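Long-range contact in putative uncharacterized protein (Ustilago maydis, PDB 4GNX), which forms part of replication protein A, the complex that binds single-stranded DNA, and probably contributes an OB-fold domain to that binding: residues F41-V55 against S58-L72. Residues are numbered along the deposited sequence; the frame is centred on the assembly and turned at random.
With nucleotides of chain G.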
ATOM      1  N   PHE B  41      16.079   3.310  -7.749  1.00 23.42           N
ATOM      2  CA  PHE B  41      16.615   2.484  -6.675  1.00 23.49           C
ATOM      3  C   PHE B  41      17.406   3.294  -5.650  1.00 24.87           C
ATOM      4  O   PHE B  41      17.741   4.473  -5.870  1.00 26.92           O
ATOM      5  CB  PHE B  41      17.468   1.337  -7.242  1.00 22.52           C
ATOM      6  CG  PHE B  41      18.730   1.784  -7.901  1.00 22.89           C
ATOM      7  CD1 PHE B  41      19.911   1.884  -7.171  1.00 22.70           C
ATOM      8  CD2 PHE B  41      18.752   2.078  -9.254  1.00 23.90           C
ATOM      9  CE1 PHE B  41      21.088   2.287  -7.771  1.00 23.36           C
ATOM     10  CE2 PHE B  41      19.938   2.489  -9.863  1.00 25.29           C
ATOM     11  CZ  PHE B  41      21.105   2.597  -9.118  1.00 24.57           C
ATOM     12  N   VAL B  42      17.703   2.652  -4.529  1.00 24.40           N
ATOM     13  CA  VAL B  42      18.378   3.307  -3.418  1.00 24.80           C
ATOM     14  C   VAL B  42      19.657   2.540  -3.174  1.00 25.98           C
ATOM     15  O   VAL B  42      19.676   1.323  -3.267  1.00 27.57           O
ATOM     16  CB  VAL B  42      17.501   3.285  -2.169  1.00 24.20           C
ATOM     17  CG1 VAL B  42      18.274   3.790  -0.967  1.00 25.91           C
ATOM     18  CG2 VAL B  42      16.244   4.122  -2.385  1.00 23.93           C
ATOM     19  N   ALA B  43      20.741   3.245  -2.893  1.00 27.28           N
ATOM     20  CA  ALA B  43      22.059   2.619  -2.849  1.00 26.64           C
ATOM     21  C   ALA B  43      23.022   3.533  -2.122  1.00 28.77           C
ATOM     22  O   ALA B  43      22.686   4.694  -1.838  1.00 29.25           O
ATOM     23  CB  ALA B  43      22.565   2.359  -4.251  1.00 25.18           C
ATOM     24  N   VAL B  44      24.217   3.001  -1.844  1.00 29.39           N
ATOM     25  CA  VAL B  44      25.268   3.744  -1.168  1.00 30.28           C
ATOM     26  C   VAL B  44      26.405   4.079  -2.129  1.00 31.80           C
ATOM     27  O   VAL B  44      26.908   3.207  -2.860  1.00 33.13           O
ATOM     28  CB  VAL B  44      25.812   2.973   0.036  1.00 31.38           C
ATOM     29  CG1 VAL B  44      26.855   3.797   0.789  1.00 33.47           C
ATOM     30  CG2 VAL B  44      24.672   2.637   0.966  1.00 30.94           C
ATOM     31  N   VAL B  45      26.785   5.356  -2.136  1.00 31.63           N
ATOM     32  CA  VAL B  45      27.856   5.840  -2.953  1.00 32.24           C
ATOM     33  C   VAL B  45      29.135   5.327  -2.331  1.00 34.49           C
ATOM     34  O   VAL B  45      29.364   5.487  -1.128  1.00 35.71           O
ATOM     35  CB  VAL B  45      27.882   7.369  -2.934  1.00 33.45           C
ATOM     36  CG1 VAL B  45      28.885   7.903  -3.956  1.00 35.92           C
ATOM     37  CG2 VAL B  45      26.495   7.921  -3.179  1.00 31.62           C
ATOM     38  N   ARG B  46      29.974   4.726  -3.153  1.00 35.31           N
ATOM     39  CA  ARG B  46      31.228   4.177  -2.685  1.00 38.08           C
ATOM     40  C   ARG B  46      32.446   4.851  -3.299  1.00 42.37           C
ATOM     41  O   ARG B  46      33.518   4.864  -2.691  1.00 45.25           O
ATOM     42  CB  ARG B  46      31.279   2.690  -2.970  1.00 36.89           C
ATOM     43  CG  ARG B  46      30.374   1.891  -2.074  1.00 34.89           C
ATOM     44  CD  ARG B  46      30.733   1.979  -0.599  1.00 36.05           C
ATOM     45  NE  ARG B  46      29.851   1.110   0.173  1.00 34.79           N
ATOM     46  CZ  ARG B  46      29.626   1.214   1.475  1.00 35.83           C
ATOM     47  NH1 ARG B  46      30.227   2.165   2.197  1.00 37.84           N
ATOM     48  NH2 ARG B  46      28.794   0.356   2.054  1.00 34.82           N
ATOM     49  N   ASN B  47      32.282   5.370  -4.518  1.00 43.32           N
ATOM     50  CA  ASN B  47      33.299   6.193  -5.182  1.00 47.00           C
ATOM     51  C   ASN B  47      32.696   7.305  -6.082  1.00 46.77           C
ATOM     52  O   ASN B  47      31.572   7.166  -6.596  1.00 44.63           O
ATOM     53  CB  ASN B  47      34.280   5.314  -5.957  1.00 49.86           C
ATOM     54  CG  ASN B  47      35.312   6.122  -6.719  1.00 54.29           C
ATOM     55  OD1 ASN B  47      35.305   6.143  -7.954  1.00 55.82           O
ATOM     56  ND2 ASN B  47      36.189   6.812  -5.989  1.00 56.66           N
ATOM     57  N   ILE B  48      33.429   8.409  -6.230  1.00 48.53           N
ATOM     58  CA  ILE B  48      32.975   9.528  -7.035  1.00 48.82           C
ATOM     59  C   ILE B  48      34.104  10.004  -7.933  1.00 52.69           C
ATOM     60  O   ILE B  48      35.121  10.499  -7.467  1.00 55.23           O
ATOM     61  CB  ILE B  48      32.479  10.720  -6.183  1.00 49.02           C
ATOM     62  CG1 ILE B  48      31.399  10.295  -5.192  1.00 45.82           C
ATOM     63  CG2 ILE B  48      31.938  11.818  -7.083  1.00 50.41           C
ATOM     64  CD1 ILE B  48      31.041  11.355  -4.170  1.00 46.08           C
ATOM     65  N   SER B  49      33.909   9.852  -9.231  1.00 53.90           N
ATOM     66  CA  SER B  49      34.886  10.288 -10.207  1.00 58.88           C
ATOM     67  C   SER B  49      34.284  11.435 -11.009  1.00 60.51           C
ATOM     68  O   SER B  49      33.191  11.304 -11.556  1.00 58.71           O
ATOM     69  CB  SER B  49      35.269   9.119 -11.115  1.00 59.72           C
ATOM     70  OG  SER B  49      36.353   9.462 -11.955  1.00 65.31           O
ATOM     71  N   ARG B  50      34.988  12.561 -11.069  1.00 64.74           N
ATOM     72  CA  ARG B  50      34.448  13.748 -11.719  1.00 67.26           C
ATOM     73  C   ARG B  50      35.134  14.038 -13.040  1.00 72.45           C
ATOM     74  O   ARG B  50      36.357  14.119 -13.109  1.00 76.14           O
ATOM     75  CB  ARG B  50      34.588  14.953 -10.805  1.00 68.94           C
ATOM     76  CG  ARG B  50      33.603  16.079 -11.080  1.00 69.78           C
ATOM     77  CD  ARG B  50      33.526  16.999  -9.869  1.00 70.69           C
ATOM     78  NE  ARG B  50      33.475  16.210  -8.635  1.00 67.33           N
ATOM     79  CZ  ARG B  50      32.413  16.102  -7.842  1.00 64.33           C
ATOM     80  NH1 ARG B  50      31.297  16.766  -8.129  1.00 64.12           N
ATOM     81  NH2 ARG B  50      32.474  15.339  -6.748  1.00 61.61           N
ATOM     82  N   ASN B  51      34.331  14.207 -14.084  1.00 73.58           N
ATOM     83  CA  ASN B  51      34.835  14.526 -15.421  1.00 79.37           C
ATOM     84  C   ASN B  51      34.413  15.919 -15.860  1.00 82.60           C
ATOM     85  O   ASN B  51      33.692  16.613 -15.140  1.00 81.60           O
ATOM     86  CB  ASN B  51      34.322  13.494 -16.425  1.00 79.10           C
ATOM     87  CG  ASN B  51      34.703  12.075 -16.042  1.00 77.55           C
ATOM     88  OD1 ASN B  51      35.787  11.596 -16.409  1.00 81.53           O
ATOM     89  ND2 ASN B  51      33.818  11.392 -15.307  1.00 71.41           N
ATOM     90  N   ALA B  52      34.860  16.331 -17.041  1.00 87.44           N
ATOM     91  CA  ALA B  52      34.368  17.568 -17.639  1.00 91.88           C
ATOM     92  C   ALA B  52      32.894  17.419 -18.015  1.00 90.10           C
ATOM     93  O   ALA B  52      32.089  18.322 -17.784  1.00 91.88           O
ATOM     94  CB  ALA B  52      35.196  17.952 -18.852  1.00 97.75           C
ATOM     95  N   THR B  53      32.540  16.259 -18.558  1.00 87.13           N
ATOM     96  CA  THR B  53      31.199  16.041 -19.090  1.00 84.35           C
ATOM     97  C   THR B  53      30.207  15.488 -18.075  1.00 77.40           C
ATOM     98  O   THR B  53      29.022  15.818 -18.132  1.00 76.29           O
ATOM     99  CB  THR B  53      31.228  15.093 -20.297  1.00 85.63           C
ATOM    100  OG1 THR B  53      31.818  13.844 -19.905  1.00 83.56           O
ATOM    101  CG2 THR B  53      32.017  15.710 -21.444  1.00 91.11           C
ATOM    102  N   ASN B  54      30.689  14.655 -17.153  1.00 73.34           N
ATOM    103  CA  ASN B  54      29.815  13.904 -16.236  1.00 66.71           C
ATOM    104  C   ASN B  54      30.415  13.675 -14.858  1.00 63.72           C
ATOM    105  O   ASN B  54      31.613  13.840 -14.663  1.00 66.38           O
ATOM    106  CB  ASN B  54      29.468  12.544 -16.842  1.00 64.56           C
ATOM    107  CG  ASN B  54      30.697  11.680 -17.089  1.00 66.50           C
ATOM    108  OD1 ASN B  54      31.047  10.839 -16.261  1.00 64.07           O
ATOM    109  ND2 ASN B  54      31.365  11.888 -18.233  1.00 71.13           N
ATOM    110  N   VAL B  55      29.567  13.301 -13.903  1.00 58.85           N
ATOM    111  CA  VAL B  55      30.011  12.786 -12.611  1.00 55.59           C
ATOM    112  C   VAL B  55      29.671  11.306 -12.537  1.00 51.86           C
ATOM    113  O   VAL B  55      28.489  10.915 -12.669  1.00 49.47           O
ATOM    114  CB  VAL B  55      29.318  13.483 -11.419  1.00 54.13           C
ATOM    115  CG1 VAL B  55      29.776  12.859 -10.102  1.00 51.68           C
ATOM    116  CG2 VAL B  55      29.594  14.973 -11.415  1.00 58.18           C
ATOM    117  N   SER B  58      30.196   5.240  -8.062  1.00 42.29           N
ATOM    118  CA  SER B  58      30.134   3.801  -7.933  1.00 40.35           C
ATOM    119  C   SER B  58      29.142   3.557  -6.850  1.00 37.65           C
ATOM    120  O   SER B  58      29.202   4.149  -5.786  1.00 39.62           O
ATOM    121  CB  SER B  58      31.461   3.202  -7.547  1.00 42.98           C
ATOM    122  OG  SER B  58      31.287   1.819  -7.334  1.00 42.32           O
ATOM    123  N   VAL B  59      28.203   2.684  -7.117  1.00 34.74           N
ATOM    124  CA  VAL B  59      27.051   2.603  -6.275  1.00 31.30           C
ATOM    125  C   VAL B  59      26.691   1.139  -5.996  1.00 30.97           C
ATOM    126  O   VAL B  59      26.791   0.260  -6.862  1.00 29.96           O
ATOM    127  CB  VAL B  59      25.921   3.416  -6.928  1.00 29.20           C
ATOM    128  CG1 VAL B  59      24.631   2.612  -7.092  1.00 26.04           C
ATOM    129  CG2 VAL B  59      25.743   4.744  -6.207  1.00 29.38           C
ATOM    130  N   GLU B  60      26.274   0.900  -4.759  1.00 31.58           N
ATOM    131  CA  GLU B  60      26.137  -0.448  -4.235  1.00 32.22           C
ATOM    132  C   GLU B  60      25.004  -0.501  -3.183  1.00 30.62           C
ATOM    133  O   GLU B  60      24.930   0.383  -2.308  1.00 31.19           O
ATOM    134  CB  GLU B  60      27.506  -0.878  -3.671  1.00 34.62           C
ATOM    135  CG  GLU B  60      27.486  -2.113  -2.800  1.00 36.29           C
ATOM    136  CD  GLU B  60      27.245  -1.777  -1.340  1.00 37.13           C
ATOM    137  OE1 GLU B  60      27.952  -0.868  -0.828  1.00 39.66           O
ATOM    138  OE2 GLU B  60      26.366  -2.417  -0.705  1.00 35.08           O
ATOM    139  N   ASP B  61      24.128  -1.510  -3.297  1.00 29.16           N
ATOM    140  CA  ASP B  61      22.944  -1.692  -2.437  1.00 28.20           C
ATOM    141  C   ASP B  61      22.865  -3.086  -1.802  1.00 29.65           C
ATOM    142  O   ASP B  61      21.778  -3.628  -1.612  1.00 28.92           O
ATOM    143  CB  ASP B  61      21.678  -1.488  -3.261  1.00 28.28           C
ATOM    144  CG  ASP B  61      21.428  -2.633  -4.275  1.00 31.87           C
ATOM    145  OD1 ASP B  61      22.301  -3.538  -4.398  1.00 35.25           O
ATOM    146  OD2 ASP B  61      20.362  -2.642  -4.955  1.00 31.80           O
ATOM    147  N   GLY B  62      24.010  -3.702  -1.521  1.00 31.49           N
ATOM    148  CA  GLY B  62      24.028  -5.004  -0.890  1.00 32.62           C
ATOM    149  C   GLY B  62      23.636  -6.144  -1.808  1.00 33.99           C
ATOM    150  O   GLY B  62      23.712  -7.318  -1.409  1.00 36.25           O
ATOM    151  N   THR B  63      23.208  -5.826  -3.030  1.00 32.02           N
ATOM    152  CA  THR B  63      22.810  -6.884  -3.948  1.00 33.16           C
ATOM    153  C   THR B  63      23.714  -6.981  -5.181  1.00 33.87           C
ATOM    154  O   THR B  63      23.742  -8.010  -5.872  1.00 34.61           O
ATOM    155  CB  THR B  63      21.329  -6.768  -4.368  1.00 33.10           C
ATOM    156  OG1 THR B  63      21.194  -5.897  -5.511  1.00 34.63           O
ATOM    157  CG2 THR B  63      20.477  -6.280  -3.217  1.00 31.37           C
ATOM    158  N   GLY B  64      24.434  -5.896  -5.449  1.00 33.56           N
ATOM    159  CA  GLY B  64      25.412  -5.819  -6.543  1.00 35.05           C
ATOM    160  C   GLY B  64      25.896  -4.382  -6.620  1.00 34.75           C
ATOM    161  O   GLY B  64      25.439  -3.545  -5.839  1.00 34.36           O
ATOM    162  N   GLN B  65      26.802  -4.093  -7.554  1.00 35.92           N
ATOM    163  CA  GLN B  65      27.388  -2.771  -7.720  1.00 35.96           C
ATOM    164  C   GLN B  65      27.206  -2.274  -9.159  1.00 36.00           C
ATOM    165  O   GLN B  65      27.281  -3.049 -10.096  1.00 38.73           O
ATOM    166  CB  GLN B  65      28.862  -2.840  -7.328  1.00 40.04           C
ATOM    167  CG  GLN B  65      29.696  -1.586  -7.565  1.00 42.88           C
ATOM    168  CD  GLN B  65      30.110  -1.423  -9.020  1.00 46.22           C
ATOM    169  OE1 GLN B  65      30.359  -0.307  -9.477  1.00 47.93           O
ATOM    170  NE2 GLN B  65      30.175  -2.535  -9.759  1.00 47.65           N
ATOM    171  N   ILE B  66      26.959  -0.988  -9.344  1.00 34.57           N
ATOM    172  CA  ILE B  66      26.837  -0.457 -10.690  1.00 35.83           C
ATOM    173  C   ILE B  66      27.283   0.991 -10.732  1.00 37.45           C
ATOM    174  O   ILE B  66      27.321   1.646  -9.689  1.00 35.42           O
ATOM    175  CB  ILE B  66      25.415  -0.620 -11.263  1.00 33.49           C
ATOM    176  CG1 ILE B  66      25.439  -0.394 -12.768  1.00 35.37           C
ATOM    177  CG2 ILE B  66      24.438   0.318 -10.562  1.00 31.11           C
ATOM    178  CD1 ILE B  66      24.200  -0.888 -13.466  1.00 35.05           C
ATOM    179  N   GLU B  67      27.669   1.452 -11.928  1.00 42.10           N
ATOM    180  CA  GLU B  67      28.013   2.843 -12.162  1.00 46.01           C
ATOM    181  C   GLU B  67      26.779   3.608 -12.530  1.00 44.08           C
ATOM    182  O   GLU B  67      25.986   3.159 -13.348  1.00 43.82           O
ATOM    183  CB  GLU B  67      29.000   3.000 -13.304  1.00 54.08           C
ATOM    184  CG  GLU B  67      30.405   3.320 -12.860  1.00 61.88           C
ATOM    185  CD  GLU B  67      31.246   2.066 -12.704  1.00 69.47           C
ATOM    186  OE1 GLU B  67      31.755   1.554 -13.740  1.00 75.23           O
ATOM    187  OE2 GLU B  67      31.404   1.601 -11.545  1.00 69.32           O
ATOM    188  N   VAL B  68      26.619   4.768 -11.911  1.00 43.52           N
ATOM    189  CA  VAL B  68      25.640   5.738 -12.376  1.00 44.68           C
ATOM    190  C   VAL B  68      26.313   7.070 -12.705  1.00 48.17           C
ATOM    191  O   VAL B  68      26.961   7.681 -11.855  1.00 47.84           O
ATOM    192  CB  VAL B  68      24.412   5.866 -11.430  1.00 41.83           C
ATOM    193  CG1 VAL B  68      24.685   5.248 -10.059  1.00 38.65           C
ATOM    194  CG2 VAL B  68      23.911   7.306 -11.354  1.00 41.70           C
ATOM    195  N   ARG B  69      26.213   7.486 -13.962  1.00 53.34           N
ATOM    196  CA  ARG B  69      26.777   8.758 -14.329  1.00 59.71           C
ATOM    197  C   ARG B  69      25.678   9.747 -14.621  1.00 60.37           C
ATOM    198  O   ARG B  69      24.698   9.424 -15.307  1.00 57.63           O
ATOM    199  CB  ARG B  69      27.774   8.641 -15.470  1.00 67.63           C
ATOM    200  CG  ARG B  69      27.321   7.830 -16.657  1.00 73.24           C
ATOM    201  CD  ARG B  69      28.446   7.754 -17.687  1.00 84.63           C
ATOM    202  NE  ARG B  69      29.663   7.141 -17.148  1.00 89.86           N
ATOM    203  CZ  ARG B  69      29.822   5.835 -16.942  1.00 92.49           C
ATOM    204  NH1 ARG B  69      28.843   4.982 -17.224  1.00 91.35           N
ATOM    205  NH2 ARG B  69      30.964   5.378 -16.443  1.00 95.74           N
ATOM    206  N   GLN B  70      25.836  10.935 -14.039  1.00 62.77           N
ATOM    207  CA  GLN B  70      24.886  12.010 -14.233  1.00 66.75           C
ATOM    208  C   GLN B  70      25.586  13.157 -14.914  1.00 72.93           C
ATOM    209  O   GLN B  70      26.780  13.379 -14.714  1.00 75.72           O
ATOM    210  CB  GLN B  70      24.206  12.424 -12.923  1.00 65.90           C
ATOM    211  CG  GLN B  70      24.974  13.375 -12.031  1.00 68.56           C
ATOM    212  CD  GLN B  70      24.135  13.878 -10.870  1.00 70.12           C
ATOM    213  OE1 GLN B  70      24.672  14.280  -9.825  1.00 72.02           O
ATOM    214  NE2 GLN B  70      22.805  13.859 -11.041  1.00 68.92           N
ATOM    215  N   TRP B  71      24.834  13.886 -15.725  1.00 78.68           N
ATOM    216  CA  TRP B  71      25.429  14.795 -16.696  1.00 86.44           C
ATOM    217  C   TRP B  71      25.395  16.226 -16.265  1.00 89.28           C
ATOM    218  O   TRP B  71      24.443  16.681 -15.636  1.00 88.83           O
ATOM    219  CB  TRP B  71      24.806  14.559 -18.071  1.00 91.55           C
ATOM    220  CG  TRP B  71      24.996  13.112 -18.482  1.00 93.65           C
ATOM    221  CD1 TRP B  71      24.187  12.010 -18.161  1.00 89.74           C
ATOM    222  CD2 TRP B  71      26.115  12.548 -19.243  1.00 98.14           C
ATOM    223  NE1 TRP B  71      24.706  10.847 -18.679  1.00 88.44           N
ATOM    224  CE2 TRP B  71      25.860  11.097 -19.339  1.00 95.33           C
ATOM    225  CE3 TRP B  71      27.257  13.077 -19.842  1.00105.40           C
ATOM    226  CZ2 TRP B  71      26.721  10.247 -20.011  1.00100.12           C
ATOM    227  CZ3 TRP B  71      28.120  12.205 -20.514  1.00109.53           C
ATOM    228  CH2 TRP B  71      27.856  10.827 -20.600  1.00108.13           C
ATOM    229  N   LEU B  72      26.474  16.931 -16.571  1.00 92.84           N
ATOM    230  CA  LEU B  72      26.619  18.320 -16.193  1.00 96.78           C
ATOM    231  C   LEU B  72      26.320  19.157 -17.409  1.00106.42           C
ATOM    232  O   LEU B  72      26.597  18.730 -18.533  1.00109.24           O
ATOM    233  CB  LEU B  72      28.046  18.578 -15.738  1.00 95.48           C
ATOM    234  CG  LEU B  72      28.610  17.545 -14.771  1.00 88.91           C
ATOM    235  CD1 LEU B  72      30.131  17.596 -14.773  1.00 90.53           C
ATOM    236  CD2 LEU B  72      28.029  17.756 -13.381  1.00 85.41           C
TER
ATOM    237  P    DT G  23      25.318  14.918 -23.399  1.00186.34           P
ATOM    238  OP1  DT G  23      25.063  14.226 -22.105  1.00172.42           O
ATOM    239  OP2  DT G  23      25.567  16.384 -23.407  1.00186.08           O
ATOM    240  O5'  DT G  23      26.569  14.216 -24.093  1.00179.56           O
ATOM    241  C5'  DT G  23      27.311  13.170 -23.431  1.00163.17           C
ATOM    242  C4'  DT G  23      27.673  12.079 -24.410  1.00167.05           C
ATOM    243  O4'  DT G  23      26.478  11.350 -24.768  1.00167.17           O
ATOM    244  C3'  DT G  23      28.274  12.579 -25.722  1.00172.32           C
ATOM    245  O3'  DT G  23      29.703  12.484 -25.653  1.00174.68           O
ATOM    246  C2'  DT G  23      27.728  11.623 -26.770  1.00169.44           C
ATOM    247  C1'  DT G  23      26.477  11.006 -26.147  1.00165.01           C
ATOM    248  N1   DT G  23      25.195  11.462 -26.725  1.00160.74           N
ATOM    249  C2   DT G  23      24.028  10.895 -26.262  1.00160.02           C
ATOM    250  O2   DT G  23      24.002  10.026 -25.405  1.00161.55           O
ATOM    251  N3   DT G  23      22.884  11.384 -26.844  1.00157.59           N
ATOM    252  C4   DT G  23      22.794  12.359 -27.820  1.00154.79           C
ATOM    253  O4   DT G  23      21.693  12.694 -28.251  1.00153.86           O
ATOM    254  C5   DT G  23      24.057  12.911 -28.257  1.00152.57           C
ATOM    255  C7   DT G  23      24.061  13.974 -29.310  1.00149.54           C
ATOM    256  C6   DT G  23      25.178  12.442 -27.695  1.00155.50           C
ATOM    257  P    DT G  24      30.655  13.771 -25.525  1.00168.77           P
ATOM    258  OP1  DT G  24      30.137  14.627 -24.427  1.00166.84           O
ATOM    259  OP2  DT G  24      30.812  14.342 -26.889  1.00170.81           O
ATOM    260  O5'  DT G  24      32.078  13.225 -25.056  1.00160.28           O
ATOM    261  C5'  DT G  24      32.437  11.834 -25.175  1.00152.20           C
ATOM    262  C4'  DT G  24      32.302  11.144 -23.837  1.00151.06           C
ATOM    263  O4'  DT G  24      30.902  11.038 -23.488  1.00150.18           O
ATOM    264  C3'  DT G  24      32.832   9.712 -23.802  1.00151.78           C
ATOM    265  O3'  DT G  24      34.238   9.648 -23.523  1.00157.43           O
ATOM    266  C2'  DT G  24      31.971   9.062 -22.735  1.00148.75           C
ATOM    267  C1'  DT G  24      30.629   9.760 -22.914  1.00149.53           C
ATOM    268  N1   DT G  24      29.675   9.049 -23.797  1.00155.70           N
ATOM    269  C2   DT G  24      28.640   8.364 -23.203  1.00154.08           C
ATOM    270  O2   DT G  24      28.477   8.318 -21.994  1.00151.68           O
ATOM    271  N3   DT G  24      27.796   7.726 -24.081  1.00151.68           N
ATOM    272  C4   DT G  24      27.886   7.704 -25.461  1.00148.77           C
ATOM    273  O4   DT G  24      27.053   7.087 -26.119  1.00141.61           O
ATOM    274  C5   DT G  24      29.002   8.437 -26.017  1.00153.38           C
ATOM    275  C7   DT G  24      29.181   8.470 -27.502  1.00144.20           C
ATOM    276  C6   DT G  24      29.828   9.065 -25.169  1.00159.67           C
ATOM    277  P    DT G  25      34.951   9.931 -22.109  1.00162.16           P
ATOM    278  OP1  DT G  25      34.363  11.168 -21.531  1.00169.22           O
ATOM    279  OP2  DT G  25      36.417   9.857 -22.340  1.00162.76           O
ATOM    280  O5'  DT G  25      34.544   8.739 -21.132  1.00150.11           O
ATOM    281  C5'  DT G  25      35.301   7.514 -21.058  1.00133.16           C
ATOM    282  C4'  DT G  25      34.413   6.423 -20.510  1.00122.71           C
ATOM    283  O4'  DT G  25      33.118   6.523 -21.137  1.00114.73           O
ATOM    284  C3'  DT G  25      34.880   4.996 -20.785  1.00118.65           C
ATOM    285  O3'  DT G  25      35.639   4.490 -19.678  1.00111.99           O
ATOM    286  C2'  DT G  25      33.583   4.213 -20.939  1.00115.72           C
ATOM    287  C1'  DT G  25      32.475   5.269 -21.022  1.00115.29           C
ATOM    288  N1   DT G  25      31.532   5.128 -22.158  1.00112.88           N
ATOM    289  C2   DT G  25      30.217   5.493 -21.959  1.00111.74           C
ATOM    290  O2   DT G  25      29.800   5.937 -20.901  1.00108.60           O
ATOM    291  N3   DT G  25      29.402   5.314 -23.053  1.00107.65           N
ATOM    292  C4   DT G  25      29.763   4.820 -24.293  1.00100.00           C
ATOM    293  O4   DT G  25      28.919   4.712 -25.179  1.00 93.33           O
ATOM    294  C5   DT G  25      31.154   4.454 -24.430  1.00103.52           C
ATOM    295  C7   DT G  25      31.634   3.914 -25.739  1.00 97.73           C
ATOM    296  C6   DT G  25      31.958   4.625 -23.370  1.00107.92           C
TER
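Arg46 reaches Glu60 side-on, with NE and NH2 both turned to one carboxylate oxygen. Both nitrogens donate to Glu60 OE1 in a salt bridge, Arg46 NE at 2.9 Å, with guanidinium and carboxylate nearly coplanar. Bends at chi2 in both side chains bring these ends together (-63° in Arg46, -89° in Glu60), while Val44 CG1 lies over the centre of one guanidinium face. Glu60 OE2 accepts from Gly62 N and forms a salt bridge with Arg22 of a neighbouring chain, so the carboxylate is held from both its oxygens. On the other face of the sheet, Val59 CG1 meets the Phe41 ring at its edge, CE1 3.6 Å away, and also touches Ala43 CB. These residues belong to the consecutive antiparallel hairpins 38-50/54-60 and 54-60/65-71 of an OB fold; a classic beta bulge sets Arg46 and Asn47 opposite Ser58. Farther along, Asn54 CB makes a CH-pi contact with the six-membered ring of Trp71, 4.0 Å from its centroid. The opposite face of the indole carries OP1 of DT23 of chain G, placing the tryptophan between strand 54-60 and the bound DNA. Arg69 turns one guanidinium face toward O2 of DT25 of chain G.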